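Local coordinates for methylglyoxal reductase (NADPH-dependent) (Candida albicans SC5314, PDB 6KWS), which probably reduces methylglyoxal to the corresponding alcohol, using NADPH as the hydride donor, at residues A[127-135]-A[143-151]; A[188-198]-A[257-268]. The protein carries 1 engineered substitution. One frame throughout, in Å; residues are numbered along the deposited sequence.

Interaction 1 of 2, residues A[127-135]-A[143-151]; sequences YAAISTASK and ITEKDWNEI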
loop_
_atom_site.group_PDB
_atom_site.type_symbol
_atom_site.label_atom_id
_atom_site.label_comp_id
_atom_site.label_asym_id
_atom_site.label_seq_id
_atom_site.Cartn_x
_atom_site.Cartn_y
_atom_site.Cartn_z
ATOM N N TYR A 127 0.125 8.016 -0.325
ATOM C CA TYR A 127 0.440 9.318 -0.891
ATOM C C TYR A 127 -0.789 10.225 -0.884
ATOM O O TYR A 127 -0.664 11.452 -0.788
ATOM C CB TYR A 127 0.980 9.128 -2.317
ATOM C CG TYR A 127 1.364 10.405 -3.037
ATOM C CD1 TYR A 127 2.325 11.269 -2.502
ATOM C CD2 TYR A 127 0.768 10.752 -4.243
ATOM C CE1 TYR A 127 2.678 12.437 -3.150
ATOM C CE2 TYR A 127 1.120 11.921 -4.911
ATOM C CZ TYR A 127 2.073 12.755 -4.361
ATOM O OH TYR A 127 2.424 13.917 -5.013
ATOM N N ALA A 128 -1.982 9.640 -0.981
ATOM C CA ALA A 128 -3.196 10.434 -0.947
ATOM C C ALA A 128 -3.346 11.218 0.348
ATOM O O ALA A 128 -4.079 12.208 0.370
ATOM C CB ALA A 128 -4.419 9.538 -1.146
ATOM N N ALA A 129 -2.711 10.790 1.439
ATOM C CA ALA A 129 -2.752 11.594 2.653
ATOM C C ALA A 129 -1.714 12.703 2.636
ATOM O O ALA A 129 -1.751 13.591 3.499
ATOM C CB ALA A 129 -2.554 10.718 3.892
ATOM N N ILE A 130 -0.804 12.688 1.670
ATOM C CA ILE A 130 0.232 13.701 1.575
ATOM C C ILE A 130 -0.154 14.834 0.626
ATOM O O ILE A 130 0.116 16.001 0.913
ATOM C CB ILE A 130 1.562 13.052 1.152
ATOM C CG1 ILE A 130 2.033 12.059 2.219
ATOM C CG2 ILE A 130 2.581 14.127 0.950
ATOM C CD1 ILE A 130 3.484 11.596 2.054
ATOM N N SER A 131 -0.790 14.539 -0.509
ATOM C CA SER A 131 -0.860 15.506 -1.597
ATOM C C SER A 131 -2.277 16.051 -1.777
ATOM O O SER A 131 -3.226 15.291 -2.008
ATOM C CB SER A 131 -0.338 14.895 -2.896
ATOM O OG SER A 131 -1.193 13.886 -3.365
ATOM N N THR A 132 -2.399 17.374 -1.683
ATOM C CA THR A 132 -3.621 18.072 -2.063
ATOM C C THR A 132 -3.739 18.095 -3.588
ATOM O O THR A 132 -2.756 18.369 -4.287
ATOM C CB THR A 132 -3.580 19.496 -1.492
ATOM O OG1 THR A 132 -3.273 19.443 -0.091
ATOM C CG2 THR A 132 -4.887 20.184 -1.676
ATOM N N ALA A 133 -4.938 17.800 -4.108
ATOM C CA ALA A 133 -5.114 17.716 -5.557
ATOM C C ALA A 133 -4.565 18.947 -6.274
ATOM O O ALA A 133 -3.873 18.825 -7.292
ATOM C CB ALA A 133 -6.588 17.511 -5.906
ATOM N N SER A 134 -4.856 20.148 -5.757
ATOM C CA SER A 134 -4.395 21.359 -6.440
ATOM C C SER A 134 -2.871 21.442 -6.464
ATOM O O SER A 134 -2.291 21.971 -7.419
ATOM C CB SER A 134 -4.969 22.603 -5.771
ATOM O OG SER A 134 -4.200 22.934 -4.621
ATOM N N LYS A 135 -2.206 20.926 -5.433
ATOM C CA LYS A 135 -0.750 20.944 -5.423
ATOM C C LYS A 135 -0.157 19.902 -6.369
ATOM O O LYS A 135 0.798 20.202 -7.100
ATOM C CB LYS A 135 -0.224 20.725 -4.006
ATOM C CG LYS A 135 0.803 21.735 -3.633
ATOM C CD LYS A 135 2.045 21.112 -3.088
ATOM C CE LYS A 135 2.219 21.544 -1.644
ATOM N NZ LYS A 135 3.479 22.288 -1.433
ATOM N N ILE A 143 6.558 18.408 -3.265
ATOM C CA ILE A 143 5.779 17.693 -2.257
ATOM C C ILE A 143 6.680 16.743 -1.480
ATOM O O ILE A 143 7.375 15.911 -2.080
ATOM C CB ILE A 143 4.613 16.919 -2.875
ATOM C CG1 ILE A 143 3.678 17.875 -3.607
ATOM C CG2 ILE A 143 3.884 16.166 -1.783
ATOM C CD1 ILE A 143 2.428 17.198 -4.170
ATOM N N THR A 144 6.631 16.846 -0.143
ATOM C CA THR A 144 7.497 16.126 0.796
ATOM C C THR A 144 6.654 15.447 1.873
ATOM O O THR A 144 5.430 15.590 1.926
ATOM C CB THR A 144 8.506 17.065 1.477
ATOM O OG1 THR A 144 7.804 17.905 2.408
ATOM C CG2 THR A 144 9.254 17.922 0.434
ATOM N N GLU A 145 7.337 14.736 2.770
ATOM C CA GLU A 145 6.666 14.030 3.854
ATOM C C GLU A 145 5.910 14.970 4.800
ATOM O O GLU A 145 5.033 14.511 5.546
ATOM C CB GLU A 145 7.692 13.208 4.632
ATOM C CG GLU A 145 8.472 12.194 3.796
ATOM C CD GLU A 145 9.727 12.758 3.109
ATOM O OE1 GLU A 145 10.499 11.950 2.519
ATOM O OE2 GLU A 145 9.943 13.996 3.152
ATOM N N LYS A 146 6.217 16.272 4.790
ATOM C CA LYS A 146 5.512 17.190 5.675
ATOM C C LYS A 146 4.187 17.656 5.115
ATOM O O LYS A 146 3.342 18.109 5.888
ATOM C CB LYS A 146 6.371 18.414 5.973
ATOM C CG LYS A 146 7.817 18.069 6.123
ATOM C CD LYS A 146 8.408 18.613 7.383
ATOM C CE LYS A 146 9.900 18.367 7.372
ATOM N NZ LYS A 146 10.589 18.883 8.578
ATOM N N ASP A 147 3.990 17.569 3.802
ATOM C CA ASP A 147 2.739 17.995 3.190
ATOM C C ASP A 147 1.587 17.072 3.579
ATOM O O ASP A 147 1.746 15.853 3.670
ATOM C CB ASP A 147 2.889 18.038 1.670
ATOM C CG ASP A 147 3.720 19.224 1.197
ATOM O OD1 ASP A 147 4.976 19.121 1.140
ATOM O OD2 ASP A 147 3.104 20.273 0.907
ATOM N N TRP A 148 0.420 17.661 3.811
ATOM C CA TRP A 148 -0.793 16.914 4.105
ATOM C C TRP A 148 -1.851 17.225 3.058
ATOM O O TRP A 148 -1.947 18.357 2.578
ATOM C CB TRP A 148 -1.337 17.252 5.499
ATOM C CG TRP A 148 -0.712 16.447 6.562
ATOM C CD1 TRP A 148 0.469 16.694 7.200
ATOM C CD2 TRP A 148 -1.216 15.224 7.101
ATOM N NE1 TRP A 148 0.729 15.697 8.117
ATOM C CE2 TRP A 148 -0.293 14.785 8.080
ATOM C CE3 TRP A 148 -2.360 14.457 6.855
ATOM C CZ2 TRP A 148 -0.481 13.612 8.815
ATOM C CZ3 TRP A 148 -2.549 13.290 7.591
ATOM C CH2 TRP A 148 -1.613 12.882 8.560
ATOM N N ASN A 149 -2.634 16.209 2.690
ATOM C CA ASN A 149 -3.794 16.449 1.843
ATOM C C ASN A 149 -4.730 17.389 2.597
ATOM O O ASN A 149 -5.255 17.037 3.666
ATOM C CB ASN A 149 -4.481 15.132 1.448
ATOM C CG ASN A 149 -5.640 15.326 0.454
ATOM O OD1 ASN A 149 -6.062 16.451 0.162
ATOM N ND2 ASN A 149 -6.173 14.215 -0.054
ATOM N N GLU A 150 -4.933 18.597 2.076
ATOM C CA GLU A 150 -5.723 19.542 2.855
ATOM C C GLU A 150 -7.213 19.457 2.552
ATOM O O GLU A 150 -7.961 20.359 2.939
ATOM C CB GLU A 150 -5.183 20.980 2.667
ATOM C CG GLU A 150 -3.829 21.185 3.388
ATOM C CD GLU A 150 -3.929 21.162 4.929
ATOM O OE1 GLU A 150 -4.216 22.226 5.559
ATOM O OE2 GLU A 150 -3.764 20.053 5.496
ATOM N N ILE A 151 -7.678 18.354 1.958
ATOM C CA ILE A 151 -9.095 18.233 1.643
ATOM C C ILE A 151 -9.908 18.270 2.932
ATOM O O ILE A 151 -9.517 17.705 3.956
ATOM C CB ILE A 151 -9.365 16.956 0.824
ATOM C CG1 ILE A 151 -10.861 16.855 0.462
ATOM C CG2 ILE A 151 -8.907 15.720 1.581
ATOM C CD1 ILE A 151 -11.213 15.739 -0.564
HETATM O O HOH W 1 -7.069 17.104 -2.208
#
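Asn149 pins the 143-151 loop to the 127-135 segment by backbone and side chain together. Its backbone N gives a nearly straight bond to Ala129 O (2.9 Å, N-H...O 171°), reaching that oxygen from above the carbonyl plane. Its ND2 donates to Ala128 O at 2.9 Å, approaching the oxygen almost end-on; CG lies opposite the backbone N (chi1 -175°), and this carries the amide to Ala128 O. The other end of the amide is busy too. OD1 accepts from Ile151 N, closing an Asx turn, and takes a bond from a water that in turn accepts from Ala133 N, the first residue of helix 133-136. Next along, Glu150 N donates to Thr132 OG1 (2.9 Å).

The one charged pair is Lys135 NZ with Asp147 OD2, 3.1 Å apart, between two partly exposed side chains. OD1 of the same carboxylate accepts from Thr144 N, so the two oxygens of Asp147 face different tasks: one ties the lysine, the other braces the type I turn 144-147.

Apolar contact gathers around Ile143. Its CG2 meets Ile130 CG2 at 3.7 Å, and its CD1 reaches Ser131 CB at 3.8 Å. Its CG1 lies 3.7 Å from Lys135 CD, the two side chains running antiparallel past one another. Tyr127 crosses Ile143 at roughly a right angle, its hydroxyl bonded to Glu136.

In the fold, segment 127-135 follows the parallel strand 120-124, and Tyr127 is linked through its backbone to Pro194 on the adjoining strand. Helix 160-181, which carries the NADPH-binding Lys168, packs against Ala128 and Ala129; strand 260-269 lies against Ile130, and Ile143 enters a small two-stranded sheet with strand 306-307.

Interaction 2 of 2, residues A[188-198]-A[257-268]; sequences SLSTINPSFVF and KNQRILLNSGRF
Ile192, Pro194, Ile261 and Leu263 share one face of the sheet and make its apolar centre. Leu263 meets two residues of the neighbouring strand: its CD1 touches Ile192 CG2 at 3.9 Å, and its CB faces Pro194 CB. Ile261, beside Ile192, is backed by helix 310-316. Further along the chain come three rings. The edge of Phe198 points at a face of Phe268, an edge-to-face pair with Phe198 CZ 3.8 Å from Phe268 CZ. The ring centroids are 5.1 Å apart and the planes at 65°; the contact falls toward the rim of the Phe268 ring. Phe268 holds CG between its backbone N and carbonyl carbon (chi1 77°), which raises the ring toward these partners. At its edge Phe196 CD2 stands 3.7 Å from Phe268 CE1, completing the aromatic cluster.

Between the side chains runs a parallel ladder, strand 188-194 against 260-263, part of the Rossmann-type sheet of this extended short-chain reductase. Asn193 N donates to Ile261 O at 2.8 Å and Leu263 N to Asn193 O at 3.0 Å, both almost straight; Thr191 O likewise accepts from Ile261 N. Ser195 N continues the ladder to Leu263 O; Pro194, between two donors, would not be called on to bond here. Just beyond, Val197 belongs to the NADPH site, and Ser265 with Gly266 forms a classic beta bulge against strand 234-239.

Thr191, Asn193, Arg260 and Leu262 occupy the other face; Thr191 and Arg260 reach helix 160-181 and Leu262 touches Ile130. The Thr191 and Arg260 side chains run alongside each other, while the guanidinium goes on to a salt bridge with Glu172. At the outer end the ladder thins to a weak bond from Asn258 N to Leu189 O (2.9 Å), and Lys257 lays its CE 3.4 Å from Ser188 OG.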
loop_
_atom_site.group_PDB
_atom_site.type_symbol
_atom_site.label_atom_id
_atom_site.label_comp_id
_atom_site.label_asym_id
_atom_site.label_seq_id
_atom_site.Cartn_x
_atom_site.Cartn_y
_atom_site.Cartn_z
ATOM N N SER A 188 6.401 3.450 19.474
ATOM C CA SER A 188 6.511 4.435 18.417
ATOM C C SER A 188 5.545 4.072 17.297
ATOM O O SER A 188 4.914 3.009 17.303
ATOM C CB SER A 188 7.940 4.516 17.903
ATOM O OG SER A 188 8.438 3.215 17.671
ATOM N N LEU A 189 5.406 4.979 16.338
ATOM C CA LEU A 189 4.554 4.741 15.181
ATOM C C LEU A 189 5.226 5.287 13.934
ATOM O O LEU A 189 5.709 6.421 13.929
ATOM C CB LEU A 189 3.180 5.384 15.359
ATOM C CG LEU A 189 2.288 5.318 14.125
ATOM C CD1 LEU A 189 1.370 4.146 14.237
ATOM C CD2 LEU A 189 1.489 6.586 13.990
ATOM N N SER A 190 5.261 4.480 12.889
ATOM C CA SER A 190 5.717 4.932 11.588
ATOM C C SER A 190 4.621 4.726 10.552
ATOM O O SER A 190 3.674 3.951 10.736
ATOM C CB SER A 190 6.986 4.199 11.147
ATOM O OG SER A 190 8.050 4.503 12.014
ATOM N N THR A 191 4.791 5.407 9.435
ATOM C CA THR A 191 3.761 5.456 8.420
ATOM C C THR A 191 4.433 5.249 7.069
ATOM O O THR A 191 5.497 5.823 6.813
ATOM C CB THR A 191 3.030 6.800 8.536
ATOM O OG1 THR A 191 1.838 6.632 9.312
ATOM C CG2 THR A 191 2.669 7.323 7.250
ATOM N N ILE A 192 3.849 4.387 6.238
ATOM C CA ILE A 192 4.315 4.120 4.879
ATOM C C ILE A 192 3.276 4.681 3.913
ATOM O O ILE A 192 2.149 4.175 3.857
ATOM C CB ILE A 192 4.511 2.616 4.656
ATOM C CG1 ILE A 192 5.416 2.036 5.743
ATOM C CG2 ILE A 192 5.097 2.344 3.281
ATOM C CD1 ILE A 192 6.873 2.450 5.582
ATOM N N ASN A 193 3.624 5.718 3.144
ATOM C CA ASN A 193 2.676 6.356 2.221
ATOM C C ASN A 193 3.073 6.113 0.778
ATOM O O ASN A 193 3.751 6.957 0.170
ATOM C CB ASN A 193 2.575 7.859 2.462
ATOM C CG ASN A 193 2.374 8.189 3.886
ATOM O OD1 ASN A 193 1.269 8.505 4.317
ATOM N ND2 ASN A 193 3.454 8.138 4.643
ATOM N N PRO A 194 2.646 5.010 0.172
ATOM C CA PRO A 194 2.986 4.758 -1.227
ATOM C C PRO A 194 2.049 5.481 -2.183
ATOM O O PRO A 194 0.882 5.744 -1.875
ATOM C CB PRO A 194 2.820 3.241 -1.338
ATOM C CG PRO A 194 1.751 2.935 -0.365
ATOM C CD PRO A 194 1.844 3.916 0.751
ATOM N N SER A 195 2.579 5.804 -3.364
ATOM C CA SER A 195 1.719 6.239 -4.465
ATOM C C SER A 195 1.009 5.024 -5.053
ATOM O O SER A 195 0.761 4.055 -4.324
ATOM C CB SER A 195 2.513 6.982 -5.539
ATOM O OG SER A 195 3.888 6.691 -5.448
ATOM N N PHE A 196 0.662 5.055 -6.346
ATOM C CA PHE A 196 0.071 3.869 -6.961
ATOM C C PHE A 196 1.045 2.700 -6.892
ATOM O O PHE A 196 2.200 2.812 -7.306
ATOM C CB PHE A 196 -0.316 4.126 -8.413
ATOM C CG PHE A 196 -1.406 5.121 -8.574
ATOM C CD1 PHE A 196 -2.720 4.795 -8.241
ATOM C CD2 PHE A 196 -1.128 6.396 -9.082
ATOM C CE1 PHE A 196 -3.737 5.731 -8.393
ATOM C CE2 PHE A 196 -2.142 7.338 -9.240
ATOM C CZ PHE A 196 -3.444 7.003 -8.892
ATOM N N VAL A 197 0.580 1.577 -6.368
ATOM C CA VAL A 197 1.445 0.430 -6.132
ATOM C C VAL A 197 1.341 -0.536 -7.308
ATOM O O VAL A 197 0.279 -1.121 -7.553
ATOM C CB VAL A 197 1.093 -0.268 -4.815
ATOM C CG1 VAL A 197 1.980 -1.460 -4.657
ATOM C CG2 VAL A 197 1.249 0.693 -3.646
ATOM N N PHE A 198 2.443 -0.699 -8.035
ATOM C CA PHE A 198 2.566 -1.627 -9.146
ATOM C C PHE A 198 3.360 -2.842 -8.688
ATOM O O PHE A 198 3.866 -2.891 -7.569
ATOM C CB PHE A 198 3.272 -0.969 -10.341
ATOM C CG PHE A 198 2.493 0.117 -10.991
ATOM C CD1 PHE A 198 1.135 0.228 -10.790
ATOM C CD2 PHE A 198 3.130 1.034 -11.823
ATOM C CE1 PHE A 198 0.409 1.243 -11.399
ATOM C CE2 PHE A 198 2.410 2.058 -12.446
ATOM C CZ PHE A 198 1.045 2.158 -12.232
ATOM N N LYS A 257 11.304 5.997 13.633
ATOM C CA LYS A 257 10.256 6.235 14.624
ATOM C C LYS A 257 9.623 7.608 14.452
ATOM O O LYS A 257 10.321 8.616 14.308
ATOM C CB LYS A 257 10.816 6.110 16.041
ATOM C CG LYS A 257 11.717 4.918 16.239
ATOM C CD LYS A 257 12.404 4.919 17.602
ATOM C CE LYS A 257 11.680 3.966 18.558
ATOM N NZ LYS A 257 12.349 3.883 19.893
ATOM N N ASN A 258 8.289 7.639 14.494
ATOM C CA ASN A 258 7.510 8.868 14.343
ATOM C C ASN A 258 7.801 9.563 13.018
ATOM O O ASN A 258 7.735 10.788 12.924
ATOM C CB ASN A 258 7.723 9.818 15.532
ATOM C CG ASN A 258 7.110 9.264 16.820
ATOM O OD1 ASN A 258 5.876 9.236 16.975
ATOM N ND2 ASN A 258 7.964 8.751 17.719
ATOM N N GLN A 259 8.118 8.778 11.993
ATOM C CA GLN A 259 8.307 9.282 10.644
ATOM C C GLN A 259 7.126 8.893 9.763
ATOM O O GLN A 259 6.502 7.843 9.959
ATOM C CB GLN A 259 9.605 8.755 10.017
ATOM C CG GLN A 259 10.875 9.209 10.723
ATOM C CD GLN A 259 10.916 10.707 10.969
ATOM O OE1 GLN A 259 10.639 11.510 10.085
ATOM N NE2 GLN A 259 11.227 11.085 12.198
ATOM N N ARG A 260 6.815 9.772 8.805
ATOM C CA ARG A 260 5.984 9.447 7.651
ATOM C C ARG A 260 6.909 9.207 6.470
ATOM O O ARG A 260 7.631 10.119 6.058
ATOM C CB ARG A 260 5.031 10.575 7.296
ATOM C CG ARG A 260 4.050 10.963 8.345
ATOM C CD ARG A 260 3.376 12.211 7.831
ATOM N NE ARG A 260 2.157 11.929 7.082
ATOM C CZ ARG A 260 1.687 12.714 6.116
ATOM N NH1 ARG A 260 2.353 13.816 5.770
ATOM N NH2 ARG A 260 0.553 12.394 5.493
ATOM N N ILE A 261 6.894 8.001 5.922
ATOM C CA ILE A 261 7.838 7.642 4.880
ATOM C C ILE A 261 7.093 7.621 3.553
ATOM O O ILE A 261 6.163 6.827 3.354
ATOM C CB ILE A 261 8.537 6.310 5.185
ATOM C CG1 ILE A 261 9.440 6.474 6.404
ATOM C CG2 ILE A 261 9.461 5.951 4.091
ATOM C CD1 ILE A 261 9.234 5.440 7.457
ATOM N N LEU A 262 7.488 8.509 2.653
ATOM C CA LEU A 262 6.895 8.562 1.325
ATOM C C LEU A 262 7.525 7.479 0.444
ATOM O O LEU A 262 8.758 7.374 0.351
ATOM C CB LEU A 262 7.093 9.958 0.742
ATOM C CG LEU A 262 6.064 10.576 -0.194
ATOM C CD1 LEU A 262 6.412 12.059 -0.476
ATOM C CD2 LEU A 262 6.018 9.777 -1.479
ATOM N N LEU A 263 6.692 6.657 -0.189
ATOM C CA LEU A 263 7.187 5.614 -1.077
ATOM C C LEU A 263 6.748 5.943 -2.487
ATOM O O LEU A 263 5.578 5.762 -2.853
ATOM C CB LEU A 263 6.736 4.225 -0.651
ATOM C CG LEU A 263 8.040 3.745 -0.020
ATOM C CD1 LEU A 263 8.099 4.146 1.453
ATOM C CD2 LEU A 263 8.369 2.295 -0.258
ATOM N N ASN A 264 7.703 6.445 -3.267
ATOM C CA ASN A 264 7.465 6.777 -4.658
ATOM C C ASN A 264 8.763 6.621 -5.432
ATOM O O ASN A 264 9.796 7.184 -5.063
ATOM C CB ASN A 264 6.919 8.195 -4.812
ATOM C CG ASN A 264 6.570 8.516 -6.258
ATOM O OD1 ASN A 264 5.502 8.164 -6.733
ATOM N ND2 ASN A 264 7.477 9.169 -6.960
ATOM N N SER A 265 8.695 5.851 -6.506
ATOM C CA SER A 265 9.806 5.639 -7.406
ATOM C C SER A 265 9.841 6.606 -8.589
ATOM O O SER A 265 10.904 6.798 -9.186
ATOM C CB SER A 265 9.738 4.211 -7.934
ATOM O OG SER A 265 10.936 3.865 -8.601
ATOM N N GLY A 266 8.718 7.187 -8.979
ATOM C CA GLY A 266 8.719 7.988 -10.177
ATOM C C GLY A 266 7.307 8.288 -10.624
ATOM O O GLY A 266 6.339 8.070 -9.896
ATOM N N ARG A 267 7.217 8.790 -11.844
ATOM C CA ARG A 267 5.965 9.265 -12.401
ATOM C C ARG A 267 5.609 8.421 -13.617
ATOM O O ARG A 267 6.485 7.853 -14.279
ATOM C CB ARG A 267 6.077 10.748 -12.778
ATOM C CG ARG A 267 6.280 11.663 -11.600
ATOM C CD ARG A 267 5.114 11.562 -10.628
ATOM N NE ARG A 267 4.864 12.831 -9.940
ATOM C CZ ARG A 267 3.724 13.142 -9.319
ATOM N NH1 ARG A 267 2.711 12.279 -9.300
ATOM N NH2 ARG A 267 3.589 14.326 -8.724
ATOM N N PHE A 268 4.315 8.317 -13.898
ATOM C CA PHE A 268 3.877 7.606 -15.095
ATOM C C PHE A 268 2.623 8.267 -15.646
ATOM O O PHE A 268 1.861 8.913 -14.911
ATOM C CB PHE A 268 3.560 6.131 -14.817
ATOM C CG PHE A 268 2.241 5.934 -14.145
ATOM C CD1 PHE A 268 2.110 6.135 -12.775
ATOM C CD2 PHE A 268 1.116 5.603 -14.880
ATOM C CE1 PHE A 268 0.873 5.988 -12.144
ATOM C CE2 PHE A 268 -0.112 5.459 -14.265
ATOM C CZ PHE A 268 -0.239 5.649 -12.895
#

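Interaction 2 lies in the buried middle of the main sheet, while interaction 1 is a partly buried loop layer over one face of it. Interaction 2 relies on a regular backbone ladder flanked by apolar side chains and aromatic rings; interaction 1, without a ladder, uses individual bonds from an asparagine and a threonine, a bridging water and one salt bridge near solvent. Arg260 joins them, its NH1 bonding to Glu145 O (2.8 Å) and Asp147 O while the guanidinium makes a cation-pi contact with Trp148. Ile130 CD1 also packs on Leu262 CG. Helix 160-181 touches both contacts; interaction 2 includes Val197 of the NADPH site, and interaction 1 abuts Lys168.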